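Long-range contacts in succinate-semialdehyde dehydrogenase (Streptococcus pyogenes MGAS1882, PDB 4OGD), which catalyses the oxidation of succinic semialdehyde to succinate, with NADP+ as the bound cofactor: residues Val262-Lys267 and Gln359-Gly363; Ile356-Glu360 and Val380-Tyr386; Ile407-Met411 and Pro425-Lys430. One frame throughout, in Å; residues are numbered along the deposited sequence.

Contact 1 (Val262-Lys267 and Gln359-Gly363); sequences VCTSSK and QEIFG
Val-262 and Phe-362 bring two irregular loops to 6.9 Å between their CA atoms, the first loop folding from Val-262 to Ser-265 as a type I beta turn. The loops hold Cys-263, probably at the position of the aldehyde dehydrogenase nucleophile, and the family's Glu-Ile-Phe-Gly motif, consistent with a place at the active site. Lys-267 spans the gap with an extended chain that bends only at its end (chi4 87°), which turns NZ toward several oxygens. NZ forms a salt bridge with Glu-360 OE2 at 2.6 Å, using the anti lone pair of that oxygen. It also donates to Val-262 O at 2.9 Å, from the face opposite that reached by Ser-265 N, which closes the turn. Gly-232 O accepts a further bond from NZ, while Gly-232 N donates to Glu-360 OE2. The ring of Phe-362 carries Val-262 N over one face, off toward the rim, with CZ 3.7 Å from that nitrogen. Cys-263 N, 3.8 Å from Phe-362 CE2, is buried without a hydrogen-bond partner. By its salt bridge and its bonds to Val-262 O and Gly-232 O, the lysine ammonium thus fixes the glutamate carboxylate against the turn, joining two loops that share no backbone hydrogen bonds.

Contact 2 (Ile356-Glu360 and Val380-Tyr386); sequences IYYQE and VANDSNY
Tyr-358 and Asp-383 head a polar, water-laced surface contact in which the loop leading to strand 365-371 meets the exit of helix 374-382. Tyr-358 OH donates to Asp-383 OD2 at 2.6 Å, meeting the syn side of the oxygen but 26° out of the carboxylate plane. With chi1 at -176° the Asp-383 side chain swings away from its own N, bringing the carboxylate to the edge of the Tyr-358 ring, the two planes 76° apart. A water also donates to Asp-383 OD2 and bonds Tyr-357 OH at 2.7 Å, so the two tyrosines converge on one carboxylate oxygen. Their rings touch as well, Tyr-357 CD1 lying over the middle of the Tyr-358 ring, 3.3 Å above its plane. Tyr-357 OH rests 3.8 Å from Val-380 CG1. A second water links Tyr-357 O to Asp-383 O, and two more run from Tyr-358 O to Asn-385 N and ND2. The same Tyr-358 O faces the ring edge of Tyr-386, 3.6 Å from CE1, and an ST turn from Ser-384 OG to Tyr-386 N (3.0 Å) braces that residue. Tyr-386 OH lies 3.9 Å from Glu-360 CB. Around this, Tyr-357 packs edge-to-face with Tyr-369 of strand 365-371, Arg-268 of strand 268-272 binds Val-380 O and Ala-381 O near the end of helix 374-382, and the chain runs on into the short strand paired with 429-430.

Contact 3 (Ile407-Met411 and Pro425-Lys430); sequences IETGM and PFGGIK
Met-411 and Phe-426 make the aromatic part of a buried contact between two chain segments running in roughly opposite directions. The methionine chain, bent at chi3 (-70°), lays its methyl group over the middle of the ring, with CE 3.6 Å from the Phe-426 centroid and only 6° off the normal. SD follows over the same face, 3.7 Å from Phe-426 CD2, so that a CH-pi and a Met-aromatic contact coincide. Arg-140 adds a cation-pi contact to this ring.

Backbone contacts dominate the middle. Gly-410 and Gly-428 approach to 4.2 Å between CA atoms, a closeness that depends on Gly-410 having no side chain on the side facing Gly-427 O. Gly-410 CA points a hydrogen at Gly-427 O, 3.3 Å away, with an angle of 155° at the hydrogen. The Ile-429 methyl CD1 packs on the peptide between Glu-408 and Thr-409, 3.5 Å from Glu-408 C.

Charge closes the far end. The extended chain of Lys-430 crosses that of Glu-408 at about a right angle, and NZ bonds OE1 at 2.8 Å, on the anti side and tilted from the carboxylate plane. Lys-430 NZ also donates to a water, 2.9 Å away, beside Glu-408 O. The other carboxylate oxygen, OE2, is taken by Tyr-36 and Lys-37 of the second subunit, so this glutamate serves both the fold and the interface.

Asn-448 of the second subunit binds Thr-409 O, and Met-411, in strand 411-414, outermost in this chain's sheet, pairs in parallel with a strand of that chain. A sheet that continues into a partner subunit in this way is characteristic of aldehyde dehydrogenase dimers, and here the close approach of Gly-410 to Gly-427 and Gly-428 lies beside the join.

Contact 3 is the most buried of the three, contact 1 is partly buried and contact 2 lies at the surface, and the chemistry follows: methionine, ring and glycine packing with a salt bridge at one end in contact 3, a direct lysine-glutamate ion pair in contact 1, waters and tyrosine hydroxyls in contact 2. Contacts 1 and 2 share Gln-359 and Glu-360, so the loop before strand 365-371 serves both. Contacts 1 and 3 meet where Thr-264 CG2 packs on Phe-426 and Met-411. Contacts 2 and 3 meet at Asn-382, whose OD1 bonds Glu-408 N, and where residues 384-385 lie along Lys-430. The second subunit matters mainly to contact 3 and barely touches contact 2.

Contact 1 (Val262-Lys267 and Gln359-Gly363)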
loop_
_atom_site.group_PDB
_atom_site.type_symbol
_atom_site.label_atom_id
_atom_site.label_comp_id
_atom_site.label_asym_id
_atom_site.label_seq_id
_atom_site.Cartn_x
_atom_site.Cartn_y
_atom_site.Cartn_z
ATOM N N VAL A 262 -23.038 -0.369 8.952
ATOM C CA VAL A 262 -21.698 -0.292 9.526
ATOM C C VAL A 262 -20.884 -1.388 8.872
ATOM O O VAL A 262 -21.333 -2.536 8.806
ATOM C CB VAL A 262 -21.736 -0.506 11.057
ATOM C CG1 VAL A 262 -20.342 -0.401 11.666
ATOM C CG2 VAL A 262 -22.647 0.515 11.713
ATOM N N CYS A 263 -19.710 -1.039 8.354
ATOM C CA CYS A 263 -18.874 -2.040 7.703
ATOM C C CYS A 263 -18.510 -3.175 8.665
ATOM O O CYS A 263 -18.361 -4.324 8.242
ATOM C CB CYS A 263 -17.620 -1.388 7.122
ATOM S SG CYS A 263 -16.691 -0.415 8.302
ATOM N N THR A 264 -18.397 -2.851 9.955
ATOM C CA THR A 264 -18.117 -3.840 10.995
ATOM C C THR A 264 -19.367 -4.244 11.795
ATOM O O THR A 264 -19.268 -4.689 12.948
ATOM C CB THR A 264 -17.029 -3.341 11.982
ATOM O OG1 THR A 264 -17.345 -2.010 12.411
ATOM C CG2 THR A 264 -15.654 -3.347 11.323
ATOM N N SER A 265 -20.544 -4.107 11.191
ATOM C CA SER A 265 -21.762 -4.618 11.829
ATOM C C SER A 265 -21.646 -6.138 11.957
ATOM O O SER A 265 -20.939 -6.781 11.180
ATOM C CB SER A 265 -22.998 -4.252 11.011
ATOM O OG SER A 265 -24.190 -4.419 11.781
ATOM N N SER A 266 -22.322 -6.717 12.944
ATOM C CA SER A 266 -22.247 -8.163 13.140
ATOM C C SER A 266 -23.242 -8.869 12.223
ATOM O O SER A 266 -24.326 -9.259 12.653
ATOM C CB SER A 266 -22.517 -8.497 14.607
ATOM O OG SER A 266 -21.532 -7.878 15.428
ATOM N N LYS A 267 -22.863 -9.039 10.959
ATOM C CA LYS A 267 -23.833 -9.382 9.923
ATOM C C LYS A 267 -24.146 -10.867 9.817
ATOM O O LYS A 267 -25.244 -11.239 9.411
ATOM C CB LYS A 267 -23.400 -8.826 8.561
ATOM C CG LYS A 267 -23.159 -7.332 8.584
ATOM C CD LYS A 267 -23.266 -6.723 7.193
ATOM C CE LYS A 267 -23.007 -5.204 7.230
ATOM N NZ LYS A 267 -21.537 -4.872 7.117
ATOM N N GLN A 359 -23.445 -11.973 0.480
ATOM C CA GLN A 359 -23.598 -10.527 0.260
ATOM C C GLN A 359 -23.704 -9.745 1.553
ATOM O O GLN A 359 -24.361 -10.184 2.493
ATOM C CB GLN A 359 -24.856 -10.235 -0.559
ATOM C CG GLN A 359 -24.769 -10.623 -2.013
ATOM C CD GLN A 359 -25.913 -10.056 -2.836
ATOM O OE1 GLN A 359 -26.532 -9.046 -2.470
ATOM N NE2 GLN A 359 -26.203 -10.704 -3.957
ATOM N N GLU A 360 -23.082 -8.569 1.588
ATOM C CA GLU A 360 -23.241 -7.652 2.716
ATOM C C GLU A 360 -24.570 -6.916 2.615
ATOM O O GLU A 360 -24.862 -6.295 1.589
ATOM C CB GLU A 360 -22.096 -6.631 2.721
ATOM C CG GLU A 360 -22.266 -5.516 3.741
ATOM C CD GLU A 360 -21.144 -4.499 3.683
ATOM O OE1 GLU A 360 -20.677 -4.197 2.565
ATOM O OE2 GLU A 360 -20.723 -4.011 4.756
ATOM N N ILE A 361 -25.378 -6.987 3.675
ATOM C CA ILE A 361 -26.616 -6.214 3.760
ATOM C C ILE A 361 -26.400 -5.009 4.675
ATOM O O ILE A 361 -26.189 -5.162 5.887
ATOM C CB ILE A 361 -27.784 -7.055 4.303
ATOM C CG1 ILE A 361 -28.033 -8.283 3.424
ATOM C CG2 ILE A 361 -29.055 -6.211 4.347
ATOM C CD1 ILE A 361 -29.164 -9.169 3.933
ATOM N N PHE A 362 -26.445 -3.818 4.088
ATOM C CA PHE A 362 -26.145 -2.582 4.813
ATOM C C PHE A 362 -27.421 -2.006 5.425
ATOM O O PHE A 362 -27.851 -0.890 5.099
ATOM C CB PHE A 362 -25.478 -1.575 3.863
ATOM C CG PHE A 362 -24.266 -0.883 4.440
ATOM C CD1 PHE A 362 -24.238 0.498 4.579
ATOM C CD2 PHE A 362 -23.147 -1.616 4.820
ATOM C CE1 PHE A 362 -23.104 1.150 5.096
ATOM C CE2 PHE A 362 -22.018 -0.987 5.336
ATOM C CZ PHE A 362 -21.998 0.402 5.479
ATOM N N GLY A 363 -28.021 -2.783 6.317
ATOM C CA GLY A 363 -29.249 -2.392 6.991
ATOM C C GLY A 363 -29.510 -3.309 8.164
ATOM O O GLY A 363 -28.677 -4.149 8.498
#

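Contact 2 (Ile356-Glu360 and Val380-Tyr386)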
loop_
_atom_site.group_PDB
_atom_site.type_symbol
_atom_site.label_atom_id
_atom_site.label_comp_id
_atom_site.label_asym_id
_atom_site.label_seq_id
_atom_site.Cartn_x
_atom_site.Cartn_y
_atom_site.Cartn_z
ATOM N N ILE A 356 -27.509 -14.189 -1.155
ATOM C CA ILE A 356 -27.375 -13.448 0.099
ATOM C C ILE A 356 -26.421 -14.138 1.106
ATOM O O ILE A 356 -25.886 -13.494 2.011
ATOM C CB ILE A 356 -28.783 -13.113 0.687
ATOM C CG1 ILE A 356 -29.539 -12.193 -0.280
ATOM C CG2 ILE A 356 -28.693 -12.453 2.057
ATOM C CD1 ILE A 356 -28.810 -10.873 -0.586
ATOM N N TYR A 357 -26.159 -15.435 0.920
ATOM C CA TYR A 357 -25.171 -16.145 1.737
ATOM C C TYR A 357 -23.839 -15.400 1.758
ATOM O O TYR A 357 -23.134 -15.406 2.767
ATOM C CB TYR A 357 -24.949 -17.563 1.187
ATOM C CG TYR A 357 -24.203 -18.517 2.108
ATOM C CD1 TYR A 357 -22.811 -18.548 2.142
ATOM C CD2 TYR A 357 -24.895 -19.411 2.914
ATOM C CE1 TYR A 357 -22.131 -19.437 2.973
ATOM C CE2 TYR A 357 -24.226 -20.301 3.742
ATOM C CZ TYR A 357 -22.846 -20.307 3.771
ATOM O OH TYR A 357 -22.205 -21.207 4.606
ATOM N N TYR A 358 -23.515 -14.734 0.650
ATOM C CA TYR A 358 -22.212 -14.096 0.482
ATOM C C TYR A 358 -22.268 -12.576 0.317
ATOM O O TYR A 358 -21.241 -11.956 0.043
ATOM C CB TYR A 358 -21.479 -14.695 -0.730
ATOM C CG TYR A 358 -21.119 -16.154 -0.568
ATOM C CD1 TYR A 358 -20.079 -16.542 0.267
ATOM C CD2 TYR A 358 -21.814 -17.143 -1.256
ATOM C CE1 TYR A 358 -19.747 -17.879 0.418
ATOM C CE2 TYR A 358 -21.488 -18.478 -1.111
ATOM C CZ TYR A 358 -20.451 -18.838 -0.280
ATOM O OH TYR A 358 -20.127 -20.164 -0.130
ATOM N N GLN A 359 -23.445 -11.973 0.480
ATOM C CA GLN A 359 -23.598 -10.527 0.260
ATOM C C GLN A 359 -23.704 -9.745 1.553
ATOM O O GLN A 359 -24.361 -10.184 2.493
ATOM C CB GLN A 359 -24.856 -10.235 -0.559
ATOM C CG GLN A 359 -24.769 -10.623 -2.013
ATOM C CD GLN A 359 -25.913 -10.056 -2.836
ATOM O OE1 GLN A 359 -26.532 -9.046 -2.470
ATOM N NE2 GLN A 359 -26.203 -10.704 -3.957
ATOM N N GLU A 360 -23.082 -8.569 1.588
ATOM C CA GLU A 360 -23.241 -7.652 2.716
ATOM C C GLU A 360 -24.570 -6.916 2.615
ATOM O O GLU A 360 -24.862 -6.295 1.589
ATOM C CB GLU A 360 -22.096 -6.631 2.721
ATOM C CG GLU A 360 -22.266 -5.516 3.741
ATOM C CD GLU A 360 -21.144 -4.499 3.683
ATOM O OE1 GLU A 360 -20.677 -4.197 2.565
ATOM O OE2 GLU A 360 -20.723 -4.011 4.756
ATOM N N VAL A 380 -17.076 -21.605 7.911
ATOM C CA VAL A 380 -18.110 -20.693 7.428
ATOM C C VAL A 380 -17.673 -19.233 7.595
ATOM O O VAL A 380 -17.816 -18.430 6.678
ATOM C CB VAL A 380 -19.472 -20.951 8.112
ATOM C CG1 VAL A 380 -20.485 -19.899 7.707
ATOM C CG2 VAL A 380 -19.984 -22.328 7.733
ATOM N N ALA A 381 -17.102 -18.905 8.747
ATOM C CA ALA A 381 -16.593 -17.554 8.971
ATOM C C ALA A 381 -15.626 -17.121 7.868
ATOM O O ALA A 381 -15.674 -15.973 7.404
ATOM C CB ALA A 381 -15.927 -17.457 10.349
ATOM N N ASN A 382 -14.772 -18.049 7.433
ATOM C CA ASN A 382 -13.734 -17.729 6.454
ATOM C C ASN A 382 -14.183 -17.901 5.014
ATOM O O ASN A 382 -13.474 -17.478 4.094
ATOM C CB ASN A 382 -12.472 -18.556 6.712
ATOM C CG ASN A 382 -11.774 -18.151 7.986
ATOM O OD1 ASN A 382 -11.995 -17.052 8.489
ATOM N ND2 ASN A 382 -10.916 -19.026 8.513
ATOM N N ASP A 383 -15.342 -18.531 4.817
ATOM C CA ASP A 383 -15.901 -18.664 3.478
ATOM C C ASP A 383 -16.616 -17.366 3.136
ATOM O O ASP A 383 -17.845 -17.290 3.139
ATOM C CB ASP A 383 -16.851 -19.863 3.390
ATOM C CG ASP A 383 -17.379 -20.095 1.985
ATOM O OD1 ASP A 383 -16.686 -19.720 1.013
ATOM O OD2 ASP A 383 -18.490 -20.667 1.853
ATOM N N SER A 384 -15.826 -16.339 2.847
ATOM C CA SER A 384 -16.356 -14.993 2.666
ATOM C C SER A 384 -15.430 -14.211 1.753
ATOM O O SER A 384 -14.213 -14.401 1.789
ATOM C CB SER A 384 -16.435 -14.293 4.023
ATOM O OG SER A 384 -16.972 -12.986 3.894
ATOM N N ASN A 385 -16.011 -13.348 0.925
ATOM C CA ASN A 385 -15.235 -12.409 0.129
ATOM C C ASN A 385 -14.789 -11.218 0.957
ATOM O O ASN A 385 -14.018 -10.393 0.489
ATOM C CB ASN A 385 -16.054 -11.909 -1.053
ATOM C CG ASN A 385 -16.316 -12.995 -2.063
ATOM O OD1 ASN A 385 -15.435 -13.804 -2.345
ATOM N ND2 ASN A 385 -17.529 -13.030 -2.603
ATOM N N TYR A 386 -15.271 -11.150 2.192
ATOM C CA TYR A 386 -14.927 -10.064 3.102
ATOM C C TYR A 386 -14.056 -10.569 4.233
ATOM O O TYR A 386 -13.964 -11.770 4.480
ATOM C CB TYR A 386 -16.204 -9.469 3.689
ATOM C CG TYR A 386 -17.177 -8.996 2.644
ATOM C CD1 TYR A 386 -18.183 -9.828 2.178
ATOM C CD2 TYR A 386 -17.076 -7.715 2.115
ATOM C CE1 TYR A 386 -19.077 -9.395 1.213
ATOM C CE2 TYR A 386 -17.959 -7.274 1.151
ATOM C CZ TYR A 386 -18.961 -8.117 0.711
ATOM O OH TYR A 386 -19.843 -7.679 -0.246
HETATM O O HOH W 1 -20.506 -16.073 3.963
HETATM O O HOH W 2 -19.614 -21.614 4.083
HETATM O O HOH W 3 -18.950 -13.097 0.986
HETATM O O HOH W 4 -19.610 -11.094 -2.063
#

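Contact 3 (Ile407-Met411 and Pro425-Lys430)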
loop_
_atom_site.group_PDB
_atom_site.type_symbol
_atom_site.label_atom_id
_atom_site.label_comp_id
_atom_site.label_asym_id
_atom_site.label_seq_id
_atom_site.Cartn_x
_atom_site.Cartn_y
_atom_site.Cartn_z
ATOM N N ILE A 407 -9.454 -16.938 12.294
ATOM C CA ILE A 407 -10.352 -16.234 11.378
ATOM C C ILE A 407 -9.560 -15.359 10.413
ATOM O O ILE A 407 -8.667 -14.603 10.828
ATOM C CB ILE A 407 -11.384 -15.353 12.124
ATOM C CG1 ILE A 407 -12.086 -16.155 13.227
ATOM C CG2 ILE A 407 -12.421 -14.811 11.147
ATOM C CD1 ILE A 407 -12.725 -17.453 12.725
ATOM N N GLU A 408 -9.884 -15.474 9.127
ATOM C CA GLU A 408 -9.273 -14.661 8.083
ATOM C C GLU A 408 -9.981 -13.310 8.035
ATOM O O GLU A 408 -10.961 -13.122 7.299
ATOM C CB GLU A 408 -9.376 -15.380 6.732
ATOM C CG GLU A 408 -8.543 -16.648 6.682
ATOM C CD GLU A 408 -8.644 -17.376 5.357
ATOM O OE1 GLU A 408 -9.651 -17.194 4.641
ATOM O OE2 GLU A 408 -7.712 -18.145 5.040
ATOM N N THR A 409 -9.487 -12.378 8.843
ATOM C CA THR A 409 -10.110 -11.072 8.990
ATOM C C THR A 409 -9.124 -10.120 9.651
ATOM O O THR A 409 -8.160 -10.557 10.283
ATOM C CB THR A 409 -11.390 -11.163 9.851
ATOM O OG1 THR A 409 -12.114 -9.937 9.748
ATOM C CG2 THR A 409 -11.047 -11.421 11.315
ATOM N N GLY A 410 -9.373 -8.818 9.531
ATOM C CA GLY A 410 -8.449 -7.829 10.062
ATOM C C GLY A 410 -8.618 -7.512 11.538
ATOM O O GLY A 410 -7.697 -6.989 12.178
ATOM N N MET A 411 -9.796 -7.808 12.087
ATOM C CA MET A 411 -10.099 -7.474 13.477
ATOM C C MET A 411 -10.990 -8.522 14.132
ATOM O O MET A 411 -11.938 -9.010 13.525
ATOM C CB MET A 411 -10.799 -6.113 13.561
ATOM C CG MET A 411 -9.961 -4.961 13.041
ATOM S SD MET A 411 -10.838 -3.394 12.963
ATOM C CE MET A 411 -11.986 -3.702 11.625
ATOM N N PRO A 425 -5.487 -0.355 15.521
ATOM C CA PRO A 425 -5.495 -0.342 14.054
ATOM C C PRO A 425 -6.796 -0.893 13.495
ATOM O O PRO A 425 -7.366 -1.852 14.047
ATOM C CB PRO A 425 -4.321 -1.246 13.680
ATOM C CG PRO A 425 -4.136 -2.155 14.865
ATOM C CD PRO A 425 -4.544 -1.346 16.075
ATOM N N PHE A 426 -7.261 -0.281 12.411
ATOM C CA PHE A 426 -8.546 -0.626 11.817
ATOM C C PHE A 426 -8.365 -0.903 10.334
ATOM O O PHE A 426 -7.917 -0.035 9.592
ATOM C CB PHE A 426 -9.529 0.531 12.021
ATOM C CG PHE A 426 -10.969 0.199 11.697
ATOM C CD1 PHE A 426 -11.379 -0.016 10.385
ATOM C CD2 PHE A 426 -11.924 0.164 12.704
ATOM C CE1 PHE A 426 -12.705 -0.303 10.087
ATOM C CE2 PHE A 426 -13.252 -0.116 12.418
ATOM C CZ PHE A 426 -13.644 -0.349 11.108
ATOM N N GLY A 427 -8.719 -2.110 9.903
ATOM C CA GLY A 427 -8.686 -2.434 8.485
ATOM C C GLY A 427 -8.960 -3.899 8.245
ATOM O O GLY A 427 -9.112 -4.671 9.193
ATOM N N GLY A 428 -9.024 -4.281 6.972
ATOM C CA GLY A 428 -9.404 -5.638 6.627
ATOM C C GLY A 428 -8.490 -6.311 5.615
ATOM O O GLY A 428 -7.365 -5.859 5.343
ATOM N N ILE A 429 -8.986 -7.425 5.075
ATOM C CA ILE A 429 -8.328 -8.147 3.992
ATOM C C ILE A 429 -9.410 -8.524 2.981
ATOM O O ILE A 429 -10.577 -8.157 3.153
ATOM C CB ILE A 429 -7.620 -9.424 4.500
ATOM C CG1 ILE A 429 -8.632 -10.356 5.164
ATOM C CG2 ILE A 429 -6.498 -9.053 5.471
ATOM C CD1 ILE A 429 -8.053 -11.719 5.597
ATOM N N LYS A 430 -9.025 -9.251 1.934
ATOM C CA LYS A 430 -9.960 -9.651 0.873
ATOM C C LYS A 430 -10.696 -8.429 0.309
ATOM O O LYS A 430 -10.065 -7.385 0.083
ATOM C CB LYS A 430 -10.916 -10.760 1.357
ATOM C CG LYS A 430 -10.169 -12.016 1.840
ATOM C CD LYS A 430 -11.128 -13.132 2.282
ATOM C CE LYS A 430 -10.373 -14.307 2.923
ATOM N NZ LYS A 430 -11.328 -15.386 3.388
HETATM O O HOH W 5 -12.685 -13.950 5.507
HETATM O O HOH W 6 -6.744 -4.071 12.043
#